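Local structure of NLP/P60 (6B8C) at residues A30-A35 and V62-T67; A90-L96 and V107-G112; L111-Y116 and V128-F134. The protein probably cleaves peptidoglycan as a secreted NlpC/P60-family endopeptidase of Enterococcus faecium, generating muropeptides that enhance host immunity. All blocks are in the same frame, centred on the assembly; numbering follows the deposited sequence.

Interaction 1: residues A30-A35 and V62-T67; sequences AIVAEA and VYLQVT
The axes of the helical segments 30-35 and 62-67 approach to 9.3 Å, their directions 124° apart, a steep crossing tending to antiparallel, and their CA atoms draw closest at Ala35 and Val62. Ile31 is the knob, set into a hole made by Val62, Tyr63, Val66 and Thr67, and its two branches work differently. CG2, anti to the backbone N, lies 3.7 Å from Val62 CG1, while CD1 reaches past Val66 CB and sits over one face of the Tyr63 ring, 3.8 Å from the centroid, a CH-pi contact only 13° off the normal. Helix 55-67 is the central helix of the papain-like NlpC/P60 fold, which in this family starts at the nucleophilic cysteine; here its C-terminal turns are packed against helix 28-36. Val66 also meets Glu34: its CG2 slides past Glu34 CB at 3.6 Å, the two side chains running in opposite directions. Glu34, bent at chi2, swings its carboxylate over Gln65, with OE1 3.3 Å from Gln65 CB. Just past the helix end, Tyr38 OH hydrogen-bonds OE1 and Lys37 forms a salt bridge with OE2. Tyr63 OH points at Gly93 O, probably a hydrogen bond, though modelled too short to take literally.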
loop_
_atom_site.group_PDB
_atom_site.type_symbol
_atom_site.label_atom_id
_atom_site.label_comp_id
_atom_site.label_asym_id
_atom_site.label_seq_id
_atom_site.Cartn_x
_atom_site.Cartn_y
_atom_site.Cartn_z
ATOM N N ALA A 30 11.235 7.261 -3.741
ATOM C CA ALA A 30 10.296 8.009 -4.573
ATOM C C ALA A 30 8.861 7.553 -4.332
ATOM O O ALA A 30 7.940 8.379 -4.292
ATOM C CB ALA A 30 10.668 7.867 -6.049
ATOM N N ILE A 31 8.655 6.244 -4.167
ATOM C CA ILE A 31 7.330 5.736 -3.824
ATOM C C ILE A 31 6.859 6.336 -2.505
ATOM O O ILE A 31 5.704 6.759 -2.374
ATOM C CB ILE A 31 7.345 4.196 -3.771
ATOM C CG1 ILE A 31 7.708 3.607 -5.137
ATOM C CG2 ILE A 31 6.001 3.661 -3.283
ATOM C CD1 ILE A 31 6.583 3.649 -6.147
ATOM N N VAL A 32 7.749 6.387 -1.511
ATOM C CA VAL A 32 7.389 6.946 -0.210
ATOM C C VAL A 32 7.054 8.429 -0.334
ATOM O O VAL A 32 6.075 8.917 0.252
ATOM C CB VAL A 32 8.527 6.706 0.797
ATOM C CG1 VAL A 32 8.253 7.436 2.102
ATOM C CG2 VAL A 32 8.708 5.216 1.038
ATOM N N ALA A 33 7.862 9.168 -1.097
ATOM C CA ALA A 33 7.631 10.598 -1.250
ATOM C C ALA A 33 6.308 10.872 -1.954
ATOM O O ALA A 33 5.601 11.827 -1.613
ATOM C CB ALA A 33 8.792 11.236 -2.013
ATOM N N GLU A 34 5.953 10.041 -2.937
ATOM C CA GLU A 34 4.666 10.205 -3.605
ATOM C C GLU A 34 3.512 9.838 -2.678
ATOM O O GLU A 34 2.472 10.507 -2.679
ATOM C CB GLU A 34 4.619 9.356 -4.876
ATOM C CG GLU A 34 3.313 9.452 -5.663
ATOM C CD GLU A 34 3.159 10.770 -6.414
ATOM O OE1 GLU A 34 2.012 11.137 -6.750
ATOM O OE2 GLU A 34 4.182 11.437 -6.672
ATOM N N ALA A 35 3.676 8.780 -1.880
ATOM C CA ALA A 35 2.609 8.368 -0.975
ATOM C C ALA A 35 2.337 9.431 0.080
ATOM O O ALA A 35 1.185 9.633 0.486
ATOM C CB ALA A 35 2.963 7.034 -0.316
ATOM N N VAL A 62 -0.277 5.518 -6.264
ATOM C CA VAL A 62 1.120 5.855 -5.998
ATOM C C VAL A 62 2.028 5.213 -7.043
ATOM O O VAL A 62 2.891 5.875 -7.643
ATOM C CB VAL A 62 1.511 5.437 -4.569
ATOM C CG1 VAL A 62 2.997 5.634 -4.342
ATOM C CG2 VAL A 62 0.711 6.243 -3.555
ATOM N N TYR A 63 1.839 3.912 -7.286
ATOM C CA TYR A 63 2.695 3.234 -8.252
ATOM C C TYR A 63 2.460 3.735 -9.667
ATOM O O TYR A 63 3.396 3.769 -10.469
ATOM C CB TYR A 63 2.495 1.725 -8.166
ATOM C CG TYR A 63 3.441 1.114 -7.173
ATOM C CD1 TYR A 63 3.126 1.078 -5.825
ATOM C CD2 TYR A 63 4.673 0.618 -7.577
ATOM C CE1 TYR A 63 3.997 0.540 -4.908
ATOM C CE2 TYR A 63 5.554 0.079 -6.666
ATOM C CZ TYR A 63 5.209 0.040 -5.332
ATOM O OH TYR A 63 6.079 -0.496 -4.414
ATOM N N LEU A 64 1.234 4.147 -9.985
ATOM C CA LEU A 64 0.961 4.707 -11.301
ATOM C C LEU A 64 1.680 6.034 -11.488
ATOM O O LEU A 64 2.241 6.299 -12.559
ATOM C CB LEU A 64 -0.546 4.872 -11.479
ATOM C CG LEU A 64 -1.112 4.826 -12.893
ATOM C CD1 LEU A 64 -0.271 3.920 -13.774
ATOM C CD2 LEU A 64 -2.543 4.320 -12.827
ATOM N N GLN A 65 1.683 6.876 -10.453
ATOM C CA GLN A 65 2.356 8.166 -10.552
ATOM C C GLN A 65 3.865 8.000 -10.676
ATOM O O GLN A 65 4.512 8.735 -11.430
ATOM C CB GLN A 65 2.018 9.031 -9.338
ATOM C CG GLN A 65 0.565 9.435 -9.258
ATOM C CD GLN A 65 0.067 10.049 -10.546
ATOM O OE1 GLN A 65 -0.672 9.417 -11.301
ATOM N NE2 GLN A 65 0.474 11.285 -10.810
ATOM N N VAL A 66 4.447 7.050 -9.942
ATOM C CA VAL A 66 5.906 6.969 -9.923
ATOM C C VAL A 66 6.435 6.155 -11.102
ATOM O O VAL A 66 7.429 6.531 -11.733
ATOM C CB VAL A 66 6.394 6.403 -8.577
ATOM C CG1 VAL A 66 7.896 6.176 -8.613
ATOM C CG2 VAL A 66 6.036 7.350 -7.455
ATOM N N THR A 67 5.786 5.034 -11.428
ATOM C CA THR A 67 6.316 4.091 -12.403
ATOM C C THR A 67 5.533 4.035 -13.706
ATOM O O THR A 67 6.060 3.525 -14.697
ATOM C CB THR A 67 6.355 2.676 -11.809
ATOM O OG1 THR A 67 5.023 2.155 -11.739
ATOM C CG2 THR A 67 6.957 2.698 -10.408
#

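Interaction 2: residues A90-L96 and V107-G112; sequences AKAGDLL and VAIALG
With CG anti to its carbonyl carbon (chi1 -52°) and an extended chi2, Leu96 lays its branches against Ala110, CG standing 3.9 Å from Ala110 CB. Leu95 has the same kind of first torsion, but on the opposite face of the sheet its CD2 comes between Val107 CG2, at 4.1 Å, and Ile109 CG1. The backbones are antiparallel: Leu96 and Ala108 form a hydrogen-bonded pair, exchanging N-H and C=O in both directions, and Leu95 with Ile109 is the non-hydrogen-bonded pair beside it. Beyond these, Ala110 N donates to Asp94 O at 2.7 Å, and Gly93 N to Ala110 O at 2.8 Å. That last bond ties in the type II turn from Lys91 to Asp94, where Gly93, at phi 107°, fills the third position. Asp94 OD1 braces the turn by accepting from Lys91 N at 2.7 Å, 30° out of the carboxylate plane. This hairpin occupies the middle of the sheet: strand 138-141 bonds to Leu95, strand 115-118 to Ile109, and helices 28-36 and 55-67 cover the Leu95 and Ile109 side through Ile31, Val62 and Tyr63.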
loop_
_atom_site.group_PDB
_atom_site.type_symbol
_atom_site.label_atom_id
_atom_site.label_comp_id
_atom_site.label_asym_id
_atom_site.label_seq_id
_atom_site.Cartn_x
_atom_site.Cartn_y
_atom_site.Cartn_z
ATOM N N ALA A 90 11.132 -6.396 4.167
ATOM C CA ALA A 90 10.442 -5.357 3.414
ATOM C C ALA A 90 11.207 -4.046 3.546
ATOM O O ALA A 90 11.399 -3.540 4.657
ATOM C CB ALA A 90 9.005 -5.193 3.907
ATOM N N LYS A 91 11.648 -3.505 2.418
ATOM C CA LYS A 91 12.297 -2.204 2.376
ATOM C C LYS A 91 11.272 -1.126 2.027
ATOM O O LYS A 91 10.126 -1.411 1.672
ATOM C CB LYS A 91 13.455 -2.221 1.372
ATOM C CG LYS A 91 14.455 -3.356 1.618
ATOM C CD LYS A 91 15.512 -3.458 0.520
ATOM C CE LYS A 91 16.541 -2.336 0.607
ATOM N NZ LYS A 91 17.664 -2.525 -0.359
ATOM N N ALA A 92 11.699 0.128 2.148
ATOM C CA ALA A 92 10.820 1.249 1.847
ATOM C C ALA A 92 10.338 1.178 0.403
ATOM O O ALA A 92 11.138 1.080 -0.529
ATOM C CB ALA A 92 11.547 2.569 2.099
ATOM N N GLY A 93 9.018 1.218 0.224
ATOM C CA GLY A 93 8.396 1.130 -1.079
ATOM C C GLY A 93 7.712 -0.192 -1.363
ATOM O O GLY A 93 6.799 -0.231 -2.199
ATOM N N ASP A 94 8.119 -1.272 -0.699
ATOM C CA ASP A 94 7.495 -2.565 -0.932
ATOM C C ASP A 94 6.032 -2.540 -0.501
ATOM O O ASP A 94 5.587 -1.660 0.239
ATOM C CB ASP A 94 8.238 -3.674 -0.183
ATOM C CG ASP A 94 9.629 -3.922 -0.734
ATOM O OD1 ASP A 94 10.534 -4.264 0.058
ATOM O OD2 ASP A 94 9.819 -3.760 -1.958
ATOM N N LEU A 95 5.277 -3.526 -0.973
ATOM C CA LEU A 95 3.869 -3.639 -0.624
ATOM C C LEU A 95 3.708 -4.620 0.530
ATOM O O LEU A 95 4.451 -5.596 0.629
ATOM C CB LEU A 95 3.043 -4.088 -1.832
ATOM C CG LEU A 95 2.858 -3.059 -2.954
ATOM C CD1 LEU A 95 2.208 -3.683 -4.180
ATOM C CD2 LEU A 95 2.033 -1.884 -2.461
ATOM N N LEU A 96 2.752 -4.347 1.414
ATOM C CA LEU A 96 2.464 -5.196 2.564
ATOM C C LEU A 96 1.016 -5.651 2.479
ATOM O O LEU A 96 0.126 -4.834 2.221
ATOM C CB LEU A 96 2.704 -4.453 3.879
ATOM C CG LEU A 96 4.065 -3.782 4.050
ATOM C CD1 LEU A 96 4.070 -2.917 5.294
ATOM C CD2 LEU A 96 5.171 -4.820 4.116
ATOM N N VAL A 107 -3.880 -3.829 1.977
ATOM C CA VAL A 107 -2.550 -3.575 1.444
ATOM C C VAL A 107 -2.086 -2.207 1.927
ATOM O O VAL A 107 -2.892 -1.311 2.188
ATOM C CB VAL A 107 -2.535 -3.654 -0.102
ATOM C CG1 VAL A 107 -3.288 -2.477 -0.701
ATOM C CG2 VAL A 107 -1.112 -3.714 -0.630
ATOM N N ALA A 108 -0.773 -2.063 2.067
ATOM C CA ALA A 108 -0.168 -0.787 2.428
ATOM C C ALA A 108 1.200 -0.692 1.768
ATOM O O ALA A 108 1.715 -1.670 1.225
ATOM C CB ALA A 108 -0.056 -0.620 3.948
ATOM N N ILE A 109 1.786 0.503 1.809
ATOM C CA ILE A 109 3.129 0.736 1.287
ATOM C C ILE A 109 4.110 0.745 2.450
ATOM O O ILE A 109 3.948 1.514 3.406
ATOM C CB ILE A 109 3.207 2.049 0.488
ATOM C CG1 ILE A 109 2.443 1.919 -0.833
ATOM C CG2 ILE A 109 4.660 2.419 0.218
ATOM C CD1 ILE A 109 2.251 3.227 -1.557
ATOM N N ALA A 110 5.127 -0.106 2.366
ATOM C CA ALA A 110 6.115 -0.199 3.430
ATOM C C ALA A 110 6.959 1.065 3.497
ATOM O O ALA A 110 7.383 1.608 2.472
ATOM C CB ALA A 110 7.014 -1.416 3.218
ATOM N N LEU A 111 7.198 1.536 4.718
ATOM C CA LEU A 111 8.105 2.645 4.965
ATOM C C LEU A 111 9.450 2.198 5.519
ATOM O O LEU A 111 10.342 3.037 5.686
ATOM C CB LEU A 111 7.473 3.644 5.939
ATOM C CG LEU A 111 6.175 4.311 5.492
ATOM C CD1 LEU A 111 5.706 5.266 6.566
ATOM C CD2 LEU A 111 6.367 5.037 4.173
ATOM N N GLY A 112 9.615 0.911 5.812
ATOM C CA GLY A 112 10.806 0.443 6.489
ATOM C C GLY A 112 10.699 0.646 7.986
ATOM O O GLY A 112 10.058 1.597 8.444
#

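Interaction 3: residues L111-Y116 and V128-F134; sequences LGGGQY and VGSVQWF
At the open end of the beta hairpin of strands 115-118 and 127-130, away from its connecting loop, Tyr116 lies across Gly129. These two form the antiparallel hydrogen-bonded pair: Tyr116 N donates to Gly129 O at 2.9 Å, and Gly129 N answers to Tyr116 O. Gln115 and Ser130 make the non-hydrogen-bonded pair, and one step further along Val131 N reaches Gly114 O at 2.8 Å. The Tyr116 side chain takes the crowded position, CG between the backbone N and the carbonyl carbon (chi1 46°), which folds the ring back over the neighbouring strand. The Gly129–Ser130 peptide then lies under one ring face, with Gly129 O 3.8 Å below the ring centre; a bare CA at Gly129 allows the ring to settle this low. At the ring's edge, in its plane, comes Val131 CG1, 3.7 Å from Tyr116 CE2. The hydroxyl holds the far end: Tyr116 OH donates to Phe134 O at 2.6 Å, in the carbonyl plane and on a lone pair. That bond pins the chain after it has turned through residues 131-133, a turn begun by Ser130, whose OG accepts from Gln132 N in an ST turn. On the other flank Leu111 CD1 meets Val128 CG2 at 3.6 Å, the side chains at about a right angle. His118 and Trp98 meet the Tyr116 ring edge-to-face. The whole is an antiparallel hairpin at the outer edge of an NlpC/P60 sheet, strand 127-130 being outermost on this side.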
loop_
_atom_site.group_PDB
_atom_site.type_symbol
_atom_site.label_atom_id
_atom_site.label_comp_id
_atom_site.label_asym_id
_atom_site.label_seq_id
_atom_site.Cartn_x
_atom_site.Cartn_y
_atom_site.Cartn_z
ATOM N N LEU A 111 7.198 1.536 4.718
ATOM C CA LEU A 111 8.105 2.645 4.965
ATOM C C LEU A 111 9.450 2.198 5.519
ATOM O O LEU A 111 10.342 3.037 5.686
ATOM C CB LEU A 111 7.473 3.644 5.939
ATOM C CG LEU A 111 6.175 4.311 5.492
ATOM C CD1 LEU A 111 5.706 5.266 6.566
ATOM C CD2 LEU A 111 6.367 5.037 4.173
ATOM N N GLY A 112 9.615 0.911 5.812
ATOM C CA GLY A 112 10.806 0.443 6.489
ATOM C C GLY A 112 10.699 0.646 7.986
ATOM O O GLY A 112 10.058 1.597 8.444
ATOM N N GLY A 113 11.305 -0.247 8.758
ATOM C CA GLY A 113 11.274 -0.116 10.204
ATOM C C GLY A 113 9.912 -0.350 10.822
ATOM O O GLY A 113 9.538 0.356 11.767
ATOM N N GLY A 114 9.154 -1.318 10.307
ATOM C CA GLY A 114 7.863 -1.647 10.879
ATOM C C GLY A 114 6.778 -0.618 10.666
ATOM O O GLY A 114 5.753 -0.667 11.354
ATOM N N GLN A 115 6.970 0.310 9.735
ATOM C CA GLN A 115 6.025 1.383 9.478
ATOM C C GLN A 115 5.479 1.265 8.065
ATOM O O GLN A 115 6.152 0.771 7.157
ATOM C CB GLN A 115 6.685 2.752 9.664
ATOM C CG GLN A 115 7.268 2.957 11.045
ATOM C CD GLN A 115 8.348 4.014 11.066
ATOM O OE1 GLN A 115 9.458 3.769 11.534
ATOM N NE2 GLN A 115 8.030 5.200 10.559
ATOM N N TYR A 116 4.247 1.726 7.886
ATOM C CA TYR A 116 3.633 1.740 6.571
ATOM C C TYR A 116 2.702 2.936 6.478
ATOM O O TYR A 116 2.471 3.651 7.454
ATOM C CB TYR A 116 2.889 0.433 6.279
ATOM C CG TYR A 116 2.008 -0.052 7.403
ATOM C CD1 TYR A 116 0.735 0.471 7.592
ATOM C CD2 TYR A 116 2.442 -1.055 8.262
ATOM C CE1 TYR A 116 -0.077 0.018 8.615
ATOM C CE2 TYR A 116 1.641 -1.514 9.284
ATOM C CZ TYR A 116 0.384 -0.975 9.457
ATOM O OH TYR A 116 -0.413 -1.433 10.480
ATOM N N VAL A 128 -0.293 7.170 8.491
ATOM C CA VAL A 128 0.797 6.269 8.813
ATOM C C VAL A 128 0.313 5.240 9.832
ATOM O O VAL A 128 -0.668 5.444 10.555
ATOM C CB VAL A 128 2.021 7.053 9.332
ATOM C CG1 VAL A 128 1.905 7.308 10.831
ATOM C CG2 VAL A 128 3.312 6.331 8.996
ATOM N N GLY A 129 1.009 4.110 9.876
ATOM C CA GLY A 129 0.676 3.045 10.802
ATOM C C GLY A 129 1.910 2.227 11.111
ATOM O O GLY A 129 2.917 2.285 10.398
ATOM N N SER A 130 1.816 1.456 12.186
ATOM C CA SER A 130 2.910 0.624 12.655
ATOM C C SER A 130 2.476 -0.834 12.661
ATOM O O SER A 130 1.292 -1.141 12.832
ATOM C CB SER A 130 3.363 1.048 14.060
ATOM O OG SER A 130 4.365 0.180 14.563
ATOM N N VAL A 131 3.441 -1.736 12.457
ATOM C CA VAL A 131 3.138 -3.156 12.571
ATOM C C VAL A 131 2.906 -3.545 14.021
ATOM O O VAL A 131 2.358 -4.620 14.294
ATOM C CB VAL A 131 4.252 -4.020 11.954
ATOM C CG1 VAL A 131 4.486 -3.626 10.503
ATOM C CG2 VAL A 131 5.534 -3.912 12.770
ATOM N N GLN A 132 3.315 -2.696 14.965
ATOM C CA GLN A 132 2.967 -2.912 16.362
ATOM C C GLN A 132 1.497 -2.625 16.631
ATOM O O GLN A 132 0.992 -2.987 17.699
ATOM C CB GLN A 132 3.848 -2.048 17.266
ATOM C CG GLN A 132 5.315 -2.437 17.239
ATOM C CD GLN A 132 5.557 -3.835 17.778
ATOM O OE1 GLN A 132 6.321 -4.611 17.202
ATOM N NE2 GLN A 132 4.913 -4.159 18.897
ATOM N N TRP A 133 0.807 -1.968 15.699
ATOM C CA TRP A 133 -0.635 -1.773 15.798
ATOM C C TRP A 133 -1.389 -2.905 15.102
ATOM O O TRP A 133 -2.150 -3.642 15.740
ATOM C CB TRP A 133 -1.032 -0.422 15.189
ATOM C CG TRP A 133 -0.362 0.785 15.792
ATOM C CD1 TRP A 133 0.382 0.834 16.936
ATOM C CD2 TRP A 133 -0.385 2.119 15.271
ATOM N NE1 TRP A 133 0.826 2.117 17.157
ATOM C CE2 TRP A 133 0.367 2.924 16.149
ATOM C CE3 TRP A 133 -0.969 2.710 14.145
ATOM C CZ2 TRP A 133 0.548 4.288 15.939
ATOM C CZ3 TRP A 133 -0.788 4.065 13.937
ATOM C CH2 TRP A 133 -0.036 4.839 14.829
ATOM N N PHE A 134 -1.175 -3.059 13.794
ATOM C CA PHE A 134 -1.812 -4.108 13.000
ATOM C C PHE A 134 -0.755 -4.680 12.068
ATOM O O PHE A 134 -0.246 -3.972 11.194
ATOM C CB PHE A 134 -3.011 -3.569 12.218
ATOM C CG PHE A 134 -4.149 -3.124 13.092
ATOM C CD1 PHE A 134 -5.002 -4.057 13.662
ATOM C CD2 PHE A 134 -4.354 -1.783 13.361
ATOM C CE1 PHE A 134 -6.045 -3.660 14.483
ATOM C CE2 PHE A 134 -5.399 -1.376 14.181
ATOM C CZ PHE A 134 -6.244 -2.320 14.742
#

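How the interactions relate
The three contacts step outward from the helices to the edge of the sheet. Interaction 1 and interaction 2 have centres about 12 Å apart and touch, among other places, where Ile31 and Val62 pack on Ile109, with Val62 CG1 3.8 Å from Ile109 CD1. Interaction 3 lies about 9 Å from interaction 2, centre to centre, and shares Leu111 and Gly112 with it, strand 106-112 passing from one hairpin into the next; Leu96 CD1 also lies 3.7 Å from Tyr116 CB. Interactions 1 and 3, about 18 Å apart between centres, touch where Val32 packs on Leu111. In NlpC/P60 relatives the catalytic cysteine of the helix faces a histidine from this sheet; interactions 1 and 2 pack that helix's far end and the sheet together.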